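Local coordinates for protein BIM1 (Saccharomyces cerevisiae, PDB 2QJX) that binds microtubules, with a preference for their growing plus ends, and is represented here by its calponin-homology domain, at residues R12-L22 and L99-W109. Residues are numbered along the deposited sequence; the frame is centred on the assembly and turned at random.
Sequences RTELLTWLNGL and LEFLQWLKKHW
W18 lies between two side chains: K106 covers one face of its indole, and CD2 of L22, one turn further along its own helix, lies against the opposite face toward its rim. A tryptophan suits this place, having two broad faces and an edge to offer. K106 suits its own because its long aliphatic chain, fully extended with CG anti to the backbone N (chi1 -178°), runs across both rings. Its CG stands 3.7 Å from the centroid of the W18 six-membered ring in a CH-pi contact. NZ ends over the face of the five-membered ring, 4.4 Å from its centroid, a cation-pi interaction. The W18 edge meets the face of W109 in a T-shaped pair with planes at 70°, while L22 CD1 touches W109 CZ2 at 3.5 Å. Without the indole, as with an alanine here, the K106 ammonium would probably lose its aromatic partner and a gap would open beside W109. Helices 12-23 and 95-112 are the first and a late one of the all-helical calponin-homology fold; the two segments cross at 53° with axes 10.9 Å apart, wide enough for large side chains. The buried core is the leucine cluster round L15; the aromatic cluster packs as closely but is partly open to solvent. L15 enters as a knob among L99, L102, Q103 and K106, its branched end filling this four-residue hole: CD1 reaches Q103 CG at 3.5 Å and CD2 reaches K106 CD at 3.7 Å. Behind it L19 packs on L102 and on I42 of helix 37-47. Contact is looser at the exposed margin, where R12, whose charged end can stay in solvent, brings NH2 only to 4.1 Å from L99 CD2.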
loop_
_atom_site.group_PDB
_atom_site.type_symbol
_atom_site.label_atom_id
_atom_site.label_comp_id
_atom_site.label_asym_id
_atom_site.label_seq_id
_atom_site.Cartn_x
_atom_site.Cartn_y
_atom_site.Cartn_z
ATOM N N ARG A 12 2.193 14.508 6.633
ATOM C CA ARG A 12 1.732 14.057 5.326
ATOM C C ARG A 12 2.780 14.291 4.241
ATOM O O ARG A 12 2.983 13.444 3.372
ATOM C CB ARG A 12 0.434 14.780 4.950
ATOM C CG ARG A 12 0.533 16.299 4.984
ATOM C CD ARG A 12 -0.446 16.876 5.987
ATOM N NE ARG A 12 -0.244 16.302 7.314
ATOM C CZ ARG A 12 -1.026 16.547 8.361
ATOM N NH1 ARG A 12 -2.067 17.362 8.237
ATOM N NH2 ARG A 12 -0.772 15.972 9.528
ATOM N N THR A 13 3.448 15.440 4.303
ATOM C CA THR A 13 4.461 15.780 3.313
ATOM C C THR A 13 5.678 14.868 3.401
ATOM O O THR A 13 6.232 14.462 2.378
ATOM C CB THR A 13 4.916 17.241 3.471
ATOM O OG1 THR A 13 3.774 18.103 3.400
ATOM C CG2 THR A 13 5.893 17.613 2.366
ATOM N N GLU A 14 6.086 14.548 4.625
ATOM C CA GLU A 14 7.237 13.678 4.850
ATOM C C GLU A 14 6.919 12.253 4.399
ATOM O O GLU A 14 7.751 11.587 3.776
ATOM C CB GLU A 14 7.609 13.663 6.335
ATOM C CG GLU A 14 7.662 15.037 6.980
ATOM C CD GLU A 14 8.000 14.970 8.459
ATOM O OE1 GLU A 14 9.181 14.734 8.791
ATOM O OE2 GLU A 14 7.082 15.143 9.289
ATOM N N LEU A 15 5.717 11.785 4.724
ATOM C CA LEU A 15 5.301 10.440 4.346
ATOM C C LEU A 15 5.144 10.305 2.842
ATOM O O LEU A 15 5.632 9.346 2.248
ATOM C CB LEU A 15 3.976 10.066 5.009
ATOM C CG LEU A 15 4.002 9.575 6.455
ATOM C CD1 LEU A 15 2.586 9.228 6.886
ATOM C CD2 LEU A 15 4.909 8.355 6.572
ATOM N N LEU A 16 4.450 11.257 2.227
ATOM C CA LEU A 16 4.241 11.209 0.788
ATOM C C LEU A 16 5.560 11.189 0.036
ATOM O O LEU A 16 5.726 10.429 -0.912
ATOM C CB LEU A 16 3.380 12.390 0.319
ATOM C CG LEU A 16 1.869 12.207 0.506
ATOM C CD1 LEU A 16 1.126 13.430 -0.014
ATOM C CD2 LEU A 16 1.409 10.958 -0.238
ATOM N N THR A 17 6.503 12.022 0.462
ATOM C CA THR A 17 7.801 12.065 -0.191
ATOM C C THR A 17 8.475 10.699 -0.072
ATOM O O THR A 17 9.058 10.200 -1.033
ATOM C CB THR A 17 8.691 13.162 0.432
ATOM O OG1 THR A 17 8.138 14.450 0.115
ATOM C CG2 THR A 17 10.115 13.077 -0.107
ATOM N N TRP A 18 8.375 10.092 1.107
ATOM C CA TRP A 18 8.961 8.772 1.341
ATOM C C TRP A 18 8.319 7.744 0.424
ATOM O O TRP A 18 9.011 6.990 -0.250
ATOM C CB TRP A 18 8.742 8.334 2.791
ATOM C CG TRP A 18 9.078 6.880 3.038
ATOM C CD1 TRP A 18 10.327 6.327 3.137
ATOM C CD2 TRP A 18 8.149 5.801 3.199
ATOM N NE1 TRP A 18 10.229 4.973 3.352
ATOM C CE2 TRP A 18 8.905 4.623 3.394
ATOM C CE3 TRP A 18 6.749 5.713 3.197
ATOM C CZ2 TRP A 18 8.307 3.370 3.590
ATOM C CZ3 TRP A 18 6.156 4.468 3.389
ATOM C CH2 TRP A 18 6.939 3.313 3.584
ATOM N N LEU A 19 6.988 7.717 0.409
ATOM C CA LEU A 19 6.243 6.769 -0.416
ATOM C C LEU A 19 6.519 6.929 -1.906
ATOM O O LEU A 19 6.706 5.943 -2.624
ATOM C CB LEU A 19 4.740 6.928 -0.164
ATOM C CG LEU A 19 3.819 5.970 -0.922
ATOM C CD1 LEU A 19 4.051 4.555 -0.428
ATOM C CD2 LEU A 19 2.366 6.383 -0.708
ATOM N N ASN A 20 6.528 8.172 -2.379
ATOM C CA ASN A 20 6.767 8.425 -3.792
ATOM C C ASN A 20 8.138 7.941 -4.235
ATOM O O ASN A 20 8.282 7.420 -5.337
ATOM C CB ASN A 20 6.613 9.917 -4.116
ATOM C CG ASN A 20 5.160 10.356 -4.177
ATOM O OD1 ASN A 20 4.264 9.555 -4.458
ATOM N ND2 ASN A 20 4.920 11.642 -3.934
ATOM N N GLY A 21 9.140 8.113 -3.381
ATOM C CA GLY A 21 10.477 7.669 -3.730
ATOM C C GLY A 21 10.577 6.154 -3.666
ATOM O O GLY A 21 11.191 5.522 -4.526
ATOM N N LEU A 22 9.952 5.573 -2.647
ATOM C CA LEU A 22 9.969 4.130 -2.445
ATOM C C LEU A 22 9.346 3.357 -3.599
ATOM O O LEU A 22 9.919 2.382 -4.079
ATOM C CB LEU A 22 9.221 3.772 -1.157
ATOM C CG LEU A 22 9.128 2.281 -0.817
ATOM C CD1 LEU A 22 10.497 1.756 -0.411
ATOM C CD2 LEU A 22 8.134 2.069 0.310
ATOM N N LEU A 99 -3.779 8.409 6.693
ATOM C CA LEU A 99 -2.549 8.949 7.251
ATOM C C LEU A 99 -2.035 7.969 8.303
ATOM O O LEU A 99 -0.861 7.586 8.301
ATOM C CB LEU A 99 -2.803 10.308 7.912
ATOM C CG LEU A 99 -1.578 10.871 8.645
ATOM C CD1 LEU A 99 -0.526 11.303 7.629
ATOM C CD2 LEU A 99 -1.983 12.048 9.512
ATOM N N GLU A 100 -2.929 7.564 9.199
ATOM C CA GLU A 100 -2.580 6.641 10.275
ATOM C C GLU A 100 -2.126 5.273 9.780
ATOM O O GLU A 100 -1.181 4.699 10.315
ATOM C CB GLU A 100 -3.767 6.469 11.230
ATOM C CG GLU A 100 -4.059 7.703 12.073
ATOM C CD GLU A 100 -5.284 7.534 12.959
ATOM O OE1 GLU A 100 -5.451 6.446 13.550
ATOM O OE2 GLU A 100 -6.073 8.497 13.073
ATOM N N PHE A 101 -2.796 4.747 8.761
ATOM C CA PHE A 101 -2.423 3.438 8.239
ATOM C C PHE A 101 -1.058 3.509 7.556
ATOM O O PHE A 101 -0.230 2.609 7.716
ATOM C CB PHE A 101 -3.490 2.933 7.258
ATOM C CG PHE A 101 -3.380 1.467 6.950
ATOM C CD1 PHE A 101 -3.571 0.518 7.950
ATOM C CD2 PHE A 101 -3.068 1.034 5.666
ATOM C CE1 PHE A 101 -3.452 -0.844 7.677
ATOM C CE2 PHE A 101 -2.946 -0.325 5.382
ATOM C CZ PHE A 101 -3.139 -1.267 6.393
ATOM N N LEU A 102 -0.818 4.575 6.801
ATOM C CA LEU A 102 0.463 4.733 6.120
ATOM C C LEU A 102 1.587 4.888 7.142
ATOM O O LEU A 102 2.697 4.388 6.936
ATOM C CB LEU A 102 0.436 5.946 5.188
ATOM C CG LEU A 102 1.695 6.169 4.348
ATOM C CD1 LEU A 102 1.957 4.948 3.465
ATOM C CD2 LEU A 102 1.529 7.419 3.496
ATOM N N GLN A 103 1.307 5.579 8.246
ATOM C CA GLN A 103 2.321 5.751 9.281
ATOM C C GLN A 103 2.718 4.382 9.815
ATOM O O GLN A 103 3.902 4.097 9.968
ATOM C CB GLN A 103 1.803 6.620 10.431
ATOM C CG GLN A 103 1.473 8.049 10.027
ATOM C CD GLN A 103 0.928 8.871 11.183
ATOM O OE1 GLN A 103 0.079 8.407 11.942
ATOM N NE2 GLN A 103 1.404 10.103 11.310
ATOM N N TRP A 104 1.734 3.532 10.092
ATOM C CA TRP A 104 2.042 2.198 10.598
ATOM C C TRP A 104 2.784 1.367 9.552
ATOM O O TRP A 104 3.728 0.643 9.877
ATOM C CB TRP A 104 0.774 1.447 11.005
ATOM C CG TRP A 104 1.072 0.038 11.456
ATOM C CD1 TRP A 104 1.439 -0.365 12.710
ATOM C CD2 TRP A 104 1.096 -1.139 10.634
ATOM N NE1 TRP A 104 1.690 -1.718 12.720
ATOM C CE2 TRP A 104 1.489 -2.217 11.459
ATOM C CE3 TRP A 104 0.826 -1.384 9.281
ATOM C CZ2 TRP A 104 1.620 -3.526 10.973
ATOM C CZ3 TRP A 104 0.958 -2.689 8.797
ATOM C CH2 TRP A 104 1.350 -3.741 9.645
ATOM N N LEU A 105 2.353 1.457 8.298
ATOM C CA LEU A 105 3.006 0.696 7.243
ATOM C C LEU A 105 4.479 1.054 7.131
ATOM O O LEU A 105 5.334 0.174 6.980
ATOM C CB LEU A 105 2.308 0.931 5.900
ATOM C CG LEU A 105 1.013 0.140 5.711
ATOM C CD1 LEU A 105 0.291 0.616 4.463
ATOM C CD2 LEU A 105 1.336 -1.340 5.599
ATOM N N LYS A 106 4.787 2.342 7.206
ATOM C CA LYS A 106 6.179 2.754 7.110
ATOM C C LYS A 106 6.996 2.105 8.224
ATOM O O LYS A 106 8.131 1.684 8.005
ATOM C CB LYS A 106 6.314 4.276 7.198
ATOM C CG LYS A 106 7.767 4.721 7.061
ATOM C CD LYS A 106 7.940 6.219 7.104
ATOM C CE LYS A 106 9.401 6.576 6.862
ATOM N NZ LYS A 106 9.640 8.037 6.927
ATOM N N LYS A 107 6.412 2.019 9.415
ATOM C CA LYS A 107 7.103 1.417 10.554
ATOM C C LYS A 107 7.314 -0.067 10.315
ATOM O O LYS A 107 8.372 -0.614 10.643
ATOM C CB LYS A 107 6.299 1.634 11.840
ATOM C CG LYS A 107 6.379 3.058 12.395
ATOM C CD LYS A 107 6.244 4.079 11.275
ATOM C CE LYS A 107 5.892 5.477 11.768
ATOM N NZ LYS A 107 5.614 6.360 10.600
ATOM N N HIS A 108 6.301 -0.714 9.745
ATOM C CA HIS A 108 6.380 -2.136 9.446
ATOM C C HIS A 108 7.494 -2.370 8.420
ATOM O O HIS A 108 8.284 -3.314 8.545
ATOM C CB HIS A 108 5.048 -2.630 8.880
ATOM C CG HIS A 108 4.926 -4.122 8.851
ATOM N ND1 HIS A 108 4.852 -4.883 9.996
ATOM C CD2 HIS A 108 4.872 -4.992 7.815
ATOM C CE1 HIS A 108 4.755 -6.160 9.667
ATOM N NE2 HIS A 108 4.764 -6.252 8.349
ATOM N N TRP A 109 7.549 -1.504 7.410
ATOM C CA TRP A 109 8.566 -1.583 6.361
ATOM C C TRP A 109 9.965 -1.414 6.969
ATOM O O TRP A 109 10.881 -2.189 6.687
ATOM C CB TRP A 109 8.321 -0.482 5.319
ATOM C CG TRP A 109 9.287 -0.488 4.179
ATOM C CD1 TRP A 109 9.231 -1.267 3.063
ATOM C CD2 TRP A 109 10.463 0.320 4.047
ATOM N NE1 TRP A 109 10.298 -0.995 2.239
ATOM C CE2 TRP A 109 11.071 -0.024 2.820
ATOM C CE3 TRP A 109 11.061 1.303 4.846
ATOM C CZ2 TRP A 109 12.251 0.581 2.370
ATOM C CZ3 TRP A 109 12.235 1.908 4.399
ATOM C CH2 TRP A 109 12.816 1.543 3.170
#